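Local atomic coordinates of luciferase-like enzymeAMP-CoA-ligase (Zophobas atratus, PDB entry 4W8O), a protein that probably activates carboxylic acids with ATP as an AMP-CoA ligase, being a luciferase-like member of the adenylate-forming (ANL) superfamily from a nonluminescent mealworm. Residues 60-64 with 65-69; 267-270 with 271-275. All blocks are in the same frame, centred on the assembly; numbering follows the deposited sequence.

Contact 1. Residues 60-64 with 65-69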
ATOM      1  N   LEU A  60      15.942  -6.554 -17.651  1.00 32.35           N
ATOM      2  CA  LEU A  60      16.681  -6.678 -18.912  1.00 33.60           C
ATOM      3  C   LEU A  60      15.904  -7.529 -19.914  1.00 33.26           C
ATOM      4  O   LEU A  60      15.901  -7.237 -21.098  1.00 33.42           O
ATOM      5  CB  LEU A  60      18.084  -7.261 -18.686  1.00 34.97           C
ATOM      6  CG  LEU A  60      19.076  -6.303 -18.027  1.00 35.31           C
ATOM      7  CD1 LEU A  60      20.279  -7.074 -17.503  1.00 36.63           C
ATOM      8  CD2 LEU A  60      19.522  -5.216 -18.999  1.00 35.89           C
ATOM      9  N   ASN A  61      15.226  -8.566 -19.435  1.00 32.80           N
ATOM     10  CA  ASN A  61      14.399  -9.380 -20.316  1.00 32.76           C
ATOM     11  C   ASN A  61      13.123  -8.650 -20.740  1.00 31.63           C
ATOM     12  O   ASN A  61      12.720  -8.732 -21.898  1.00 32.84           O
ATOM     13  CB  ASN A  61      14.087 -10.730 -19.664  1.00 32.89           C
ATOM     14  CG  ASN A  61      15.286 -11.657 -19.667  1.00 34.26           C
ATOM     15  OD1 ASN A  61      16.007 -11.744 -20.664  1.00 35.30           O
ATOM     16  ND2 ASN A  61      15.511 -12.351 -18.555  1.00 34.49           N
ATOM     17  N   LEU A  62      12.498  -7.926 -19.817  1.00 30.53           N
ATOM     18  CA  LEU A  62      11.335  -7.093 -20.165  1.00 29.73           C
ATOM     19  C   LEU A  62      11.683  -6.068 -21.258  1.00 29.91           C
ATOM     20  O   LEU A  62      10.874  -5.786 -22.141  1.00 29.30           O
ATOM     21  CB  LEU A  62      10.781  -6.380 -18.927  1.00 28.89           C
ATOM     22  CG  LEU A  62       9.942  -7.217 -17.955  1.00 28.81           C
ATOM     23  CD1 LEU A  62       9.646  -6.414 -16.699  1.00 28.34           C
ATOM     24  CD2 LEU A  62       8.649  -7.697 -18.593  1.00 28.71           C
ATOM     25  N   GLN A  63      12.896  -5.537 -21.183  1.00 30.52           N
ATOM     26  CA  GLN A  63      13.404  -4.564 -22.136  1.00 32.43           C
ATOM     27  C   GLN A  63      13.517  -5.177 -23.536  1.00 32.91           C
ATOM     28  O   GLN A  63      13.147  -4.558 -24.534  1.00 32.27           O
ATOM     29  CB  GLN A  63      14.770  -4.068 -21.643  1.00 34.42           C
ATOM     30  CG  GLN A  63      15.290  -2.791 -22.270  1.00 36.96           C
ATOM     31  CD  GLN A  63      16.504  -2.263 -21.512  1.00 38.75           C
ATOM     32  OE1 GLN A  63      17.518  -2.952 -21.386  1.00 41.10           O
ATOM     33  NE2 GLN A  63      16.399  -1.053 -20.993  1.00 38.82           N
ATOM     34  N   LYS A  64      14.002  -6.411 -23.596  1.00 32.92           N
ATOM     35  CA  LYS A  64      14.115  -7.130 -24.860  1.00 34.21           C
ATOM     36  C   LYS A  64      12.741  -7.432 -25.471  1.00 33.83           C
ATOM     37  O   LYS A  64      12.619  -7.523 -26.693  1.00 33.36           O
ATOM     38  CB  LYS A  64      14.914  -8.431 -24.666  1.00 35.47           C
ATOM     39  CG  LYS A  64      16.377  -8.199 -24.313  1.00 36.56           C
ATOM     40  CD  LYS A  64      17.118  -9.502 -24.055  1.00 38.23           C
ATOM     41  CE  LYS A  64      18.598  -9.239 -23.838  1.00 39.46           C
ATOM     42  NZ  LYS A  64      19.345 -10.460 -23.438  1.00 41.16           N
ATOM     43  N   LYS A  65      11.722  -7.581 -24.620  1.00 33.09           N
ATOM     44  CA  LYS A  65      10.340  -7.757 -25.081  1.00 33.84           C
ATOM     45  C   LYS A  65       9.692  -6.457 -25.558  1.00 32.87           C
ATOM     46  O   LYS A  65       8.539  -6.466 -25.986  1.00 33.67           O
ATOM     47  CB  LYS A  65       9.463  -8.353 -23.977  1.00 34.01           C
ATOM     48  CG  LYS A  65       9.771  -9.785 -23.582  1.00 35.71           C
ATOM     49  CD  LYS A  65       8.816 -10.187 -22.462  1.00 36.63           C
ATOM     50  CE  LYS A  65       8.877 -11.666 -22.161  1.00 39.13           C
ATOM     51  NZ  LYS A  65       8.333 -12.520 -23.243  1.00 40.21           N
ATOM     52  N   GLY A  66      10.410  -5.340 -25.449  1.00 32.47           N
ATOM     53  CA  GLY A  66       9.946  -4.057 -25.958  1.00 31.83           C
ATOM     54  C   GLY A  66       9.226  -3.183 -24.940  1.00 31.15           C
ATOM     55  O   GLY A  66       8.591  -2.202 -25.329  1.00 30.64           O
ATOM     56  N   ILE A  67       9.328  -3.528 -23.649  1.00 30.39           N
ATOM     57  CA  ILE A  67       8.711  -2.744 -22.577  1.00 29.86           C
ATOM     58  C   ILE A  67       9.454  -1.429 -22.369  1.00 30.22           C
ATOM     59  O   ILE A  67      10.681  -1.400 -22.285  1.00 30.48           O
ATOM     60  CB  ILE A  67       8.676  -3.526 -21.237  1.00 29.31           C
ATOM     61  CG1 ILE A  67       7.762  -4.754 -21.347  1.00 29.38           C
ATOM     62  CG2 ILE A  67       8.223  -2.638 -20.080  1.00 29.06           C
ATOM     63  CD1 ILE A  67       6.292  -4.457 -21.542  1.00 29.13           C
ATOM     64  N   THR A  68       8.695  -0.340 -22.299  1.00 30.24           N
ATOM     65  CA  THR A  68       9.245   0.974 -22.002  1.00 30.15           C
ATOM     66  C   THR A  68       8.323   1.670 -21.016  1.00 29.35           C
ATOM     67  O   THR A  68       7.316   1.108 -20.580  1.00 27.42           O
ATOM     68  CB  THR A  68       9.396   1.829 -23.277  1.00 31.33           C
ATOM     69  OG1 THR A  68       8.107   2.089 -23.833  1.00 32.12           O
ATOM     70  CG2 THR A  68      10.266   1.116 -24.313  1.00 32.24           C
ATOM     71  N   SER A  69       8.657   2.906 -20.673  1.00 29.50           N
ATOM     72  CA  SER A  69       7.928   3.621 -19.643  1.00 29.24           C
ATOM     73  C   SER A  69       6.442   3.857 -19.956  1.00 28.90           C
ATOM     74  O   SER A  69       5.653   4.084 -19.044  1.00 29.21           O
ATOM     75  CB  SER A  69       8.611   4.955 -19.364  1.00 29.81           C
ATOM     76  OG  SER A  69       8.413   5.836 -20.444  1.00 31.13           O
TER
HETATM   77  O   HOH W   1      12.330  -2.026 -24.563  1.00 34.54           O
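Ile67 folds back over the last turn of helix 48-64 to meet Leu62, in a Schellman motif that ends the helix at its C-terminus. Gly66, the first residue to leave helical geometry, has a positive phi of 94° and reverses the chain. Its N bonds to Gln63 O at 3.0 Å, from above the carbonyl plane and not along a lone pair, while Ile67 N reaches back to Leu62 O at 3.1 Å. The Ile67 side chain follows that second bond. Its CB lies 3.3 Å from Leu62 O, and CG1, anti to its own carbonyl carbon (chi1 -65°), stays over the same oxygen and reaches Leu62 CD2 at 4.1 Å. Apolar contact thus accompanies the polar closure, and both side chains continue inward onto Ile120 of strand 120-124. One residue earlier the regular i to i+4 bond still holds: Lys65 N bonds to Asn61 O at 3.1 Å and weakly to Leu62 O. The Lys65 chain starts with CB against Leu62 O and CG beside Asn61 O, runs extended and bends at its last torsion, and NZ forms a salt bridge with Glu143. One water bridges the turn and the chain after it, donating to Gln63 O at 2.7 Å and to Ile67 O at 2.9 Å.

Contact 2. Residues 267-270 with 271-275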
ATOM      1  N   LEU A 267       2.845  -5.138  12.830  1.00 37.31           N
ATOM      2  CA  LEU A 267       1.893  -5.891  12.054  1.00 36.98           C
ATOM      3  C   LEU A 267       0.798  -4.944  11.591  1.00 35.63           C
ATOM      4  O   LEU A 267       0.312  -4.129  12.381  1.00 35.03           O
ATOM      5  CB  LEU A 267       1.324  -7.018  12.924  1.00 38.04           C
ATOM      6  CG  LEU A 267      -0.104  -7.499  12.718  1.00 38.95           C
ATOM      7  CD1 LEU A 267      -0.216  -8.238  11.395  1.00 40.48           C
ATOM      8  CD2 LEU A 267      -0.492  -8.402  13.879  1.00 40.34           C
ATOM      9  N   PHE A 268       0.427  -5.017  10.309  1.00 34.41           N
ATOM     10  CA  PHE A 268      -0.791  -4.361   9.854  1.00 32.87           C
ATOM     11  C   PHE A 268      -1.861  -5.409   9.577  1.00 32.62           C
ATOM     12  O   PHE A 268      -1.592  -6.421   8.939  1.00 32.47           O
ATOM     13  CB  PHE A 268      -0.596  -3.513   8.603  1.00 32.73           C
ATOM     14  CG  PHE A 268      -1.901  -3.091   7.987  1.00 32.58           C
ATOM     15  CD1 PHE A 268      -2.632  -2.047   8.533  1.00 33.08           C
ATOM     16  CD2 PHE A 268      -2.440  -3.789   6.919  1.00 32.38           C
ATOM     17  CE1 PHE A 268      -3.857  -1.685   7.999  1.00 33.82           C
ATOM     18  CE2 PHE A 268      -3.663  -3.432   6.379  1.00 32.83           C
ATOM     19  CZ  PHE A 268      -4.374  -2.381   6.920  1.00 33.87           C
ATOM     20  N   VAL A 269      -3.072  -5.138  10.051  1.00 33.05           N
ATOM     21  CA  VAL A 269      -4.239  -5.981   9.782  1.00 33.24           C
ATOM     22  C   VAL A 269      -5.519  -5.218  10.149  1.00 32.06           C
ATOM     23  O   VAL A 269      -5.533  -4.411  11.082  1.00 31.17           O
ATOM     24  CB  VAL A 269      -4.158  -7.330  10.541  1.00 34.53           C
ATOM     25  CG1 VAL A 269      -4.331  -7.141  12.039  1.00 35.38           C
ATOM     26  CG2 VAL A 269      -5.183  -8.322  10.008  1.00 35.84           C
ATOM     27  N   ALA A 270      -6.591  -5.475   9.411  1.00 31.73           N
ATOM     28  CA  ALA A 270      -7.859  -4.804   9.659  1.00 32.30           C
ATOM     29  C   ALA A 270      -8.404  -5.191  11.043  1.00 31.87           C
ATOM     30  O   ALA A 270      -8.081  -6.273  11.561  1.00 31.76           O
ATOM     31  CB  ALA A 270      -8.856  -5.128   8.555  1.00 32.95           C
ATOM     32  N   PRO A 271      -9.203  -4.302  11.662  1.00 31.59           N
ATOM     33  CA  PRO A 271      -9.670  -4.543  13.030  1.00 31.98           C
ATOM     34  C   PRO A 271     -10.309  -5.907  13.258  1.00 31.70           C
ATOM     35  O   PRO A 271     -10.048  -6.542  14.276  1.00 30.50           O
ATOM     36  CB  PRO A 271     -10.717  -3.443  13.242  1.00 32.77           C
ATOM     37  CG  PRO A 271     -10.275  -2.338  12.353  1.00 33.00           C
ATOM     38  CD  PRO A 271      -9.685  -3.007  11.146  1.00 32.50           C
ATOM     39  N   ILE A 272     -11.139  -6.348  12.318  1.00 32.91           N
ATOM     40  CA  ILE A 272     -11.940  -7.552  12.529  1.00 33.51           C
ATOM     41  C   ILE A 272     -11.101  -8.820  12.744  1.00 33.10           C
ATOM     42  O   ILE A 272     -11.489  -9.682  13.525  1.00 33.88           O
ATOM     43  CB  ILE A 272     -12.968  -7.758  11.401  1.00 34.75           C
ATOM     44  CG1 ILE A 272     -14.001  -8.806  11.835  1.00 35.67           C
ATOM     45  CG2 ILE A 272     -12.277  -8.129  10.090  1.00 34.30           C
ATOM     46  CD1 ILE A 272     -15.235  -8.839  10.967  1.00 37.87           C
ATOM     47  N   TYR A 273      -9.940  -8.910  12.095  1.00 32.31           N
ATOM     48  CA  TYR A 273      -9.032 -10.041  12.301  1.00 32.35           C
ATOM     49  C   TYR A 273      -8.298 -10.009  13.653  1.00 31.48           C
ATOM     50  O   TYR A 273      -7.780 -11.042  14.086  1.00 30.90           O
ATOM     51  CB  TYR A 273      -8.006 -10.139  11.165  1.00 32.09           C
ATOM     52  CG  TYR A 273      -8.622 -10.426   9.812  1.00 32.79           C
ATOM     53  CD1 TYR A 273      -9.047 -11.704   9.474  1.00 33.89           C
ATOM     54  CD2 TYR A 273      -8.775  -9.410   8.867  1.00 33.43           C
ATOM     55  CE1 TYR A 273      -9.610 -11.968   8.237  1.00 34.79           C
ATOM     56  CE2 TYR A 273      -9.337  -9.661   7.630  1.00 33.92           C
ATOM     57  CZ  TYR A 273      -9.752 -10.941   7.324  1.00 35.19           C
ATOM     58  OH  TYR A 273     -10.307 -11.181   6.099  1.00 36.62           O
ATOM     59  N   THR A 274      -8.255  -8.860  14.326  1.00 30.56           N
ATOM     60  CA  THR A 274      -7.581  -8.785  15.635  1.00 30.78           C
ATOM     61  C   THR A 274      -8.277  -9.613  16.704  1.00 31.90           C
ATOM     62  O   THR A 274      -7.657  -9.986  17.688  1.00 31.41           O
ATOM     63  CB  THR A 274      -7.456  -7.351  16.184  1.00 30.38           C
ATOM     64  OG1 THR A 274      -8.756  -6.797  16.405  1.00 30.73           O
ATOM     65  CG2 THR A 274      -6.661  -6.478  15.240  1.00 29.50           C
ATOM     66  N   TYR A 275      -9.565  -9.886  16.501  1.00 33.51           N
ATOM     67  CA  TYR A 275     -10.328 -10.742  17.404  1.00 35.32           C
ATOM     68  C   TYR A 275      -9.792 -12.170  17.425  1.00 36.05           C
ATOM     69  O   TYR A 275      -9.961 -12.869  18.424  1.00 38.19           O
ATOM     70  CB  TYR A 275     -11.824 -10.708  17.061  1.00 36.20           C
ATOM     71  CG  TYR A 275     -12.483  -9.408  17.476  1.00 36.06           C
ATOM     72  CD1 TYR A 275     -12.516  -8.314  16.621  1.00 35.58           C
ATOM     73  CD2 TYR A 275     -13.047  -9.267  18.741  1.00 37.10           C
ATOM     74  CE1 TYR A 275     -13.097  -7.119  17.011  1.00 35.86           C
ATOM     75  CE2 TYR A 275     -13.627  -8.076  19.137  1.00 37.31           C
ATOM     76  CZ  TYR A 275     -13.651  -7.008  18.269  1.00 37.10           C
ATOM     77  OH  TYR A 275     -14.235  -5.827  18.671  1.00 39.26           O
TER
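From extended Val269 and Ala270 the backbone turns at Pro271 into helical angles, and Ala270 O accepts a weak, bent bond from Tyr273 N (3.3 Å, 133° at the hydrogen). Val269 spreads its two methyls over the turn that follows. CG2, anti to the backbone N, rests on Tyr273 CB at 3.6 Å and continues to CD2 of the ring, which it approaches obliquely; CG1 goes instead to Thr274 CG2 at 4.0 Å. Ala270 adds its CB to the same tyrosine, 4.3 Å from Tyr273 CD2, while Ala270 O lies at the edge of that ring, near its plane. At the trans Ala270-Pro271 peptide itself the fit is tight, with Ala270 CB 3.4 Å from Pro271 CD. This is the strand-to-helix junction of a beta-alpha-beta unit, in which strand 266-268 leads through helix 274-278 to the parallel neighbour strand 293-297. Val269 O is tied to Thr296 OG1 beyond the end of strand 266-268, and Pro271 also leans on Thr296. Pro271 O takes two bonds from one residue: Thr274 N donates at 2.9 Å, and Thr274 OG1 at an unusually short 2.5 Å, the latter lying in the carbonyl plane. The threonine's chi1 of 63° sets OG1 between its own N and carbonyl carbon, where it can fold back onto this oxygen; OG1 also bonds to Gln305 of helix 303-312.

Overall arrangement
The two contacts lie on opposite sides of the chain's centre, with their own centres 39 Å apart and their nearest atoms about 27 Å apart, so they do not touch. Contact 1 closes a helix beside the mixed sheet that contains strands 72-76 and 120-124; contact 2 opens a helix at the end of a strand in the other large mixed sheet, the one that contains 266-268. Contact 2 is the one tied to the ligand site: Phe268 belongs to the pocket that holds the polyethylene glycol molecule, together with Thr229 and Thr296. Contact 1 contributes no residue to that pocket; its centre lies about 25 Å from the chain's centre, against about 16 Å for contact 2's.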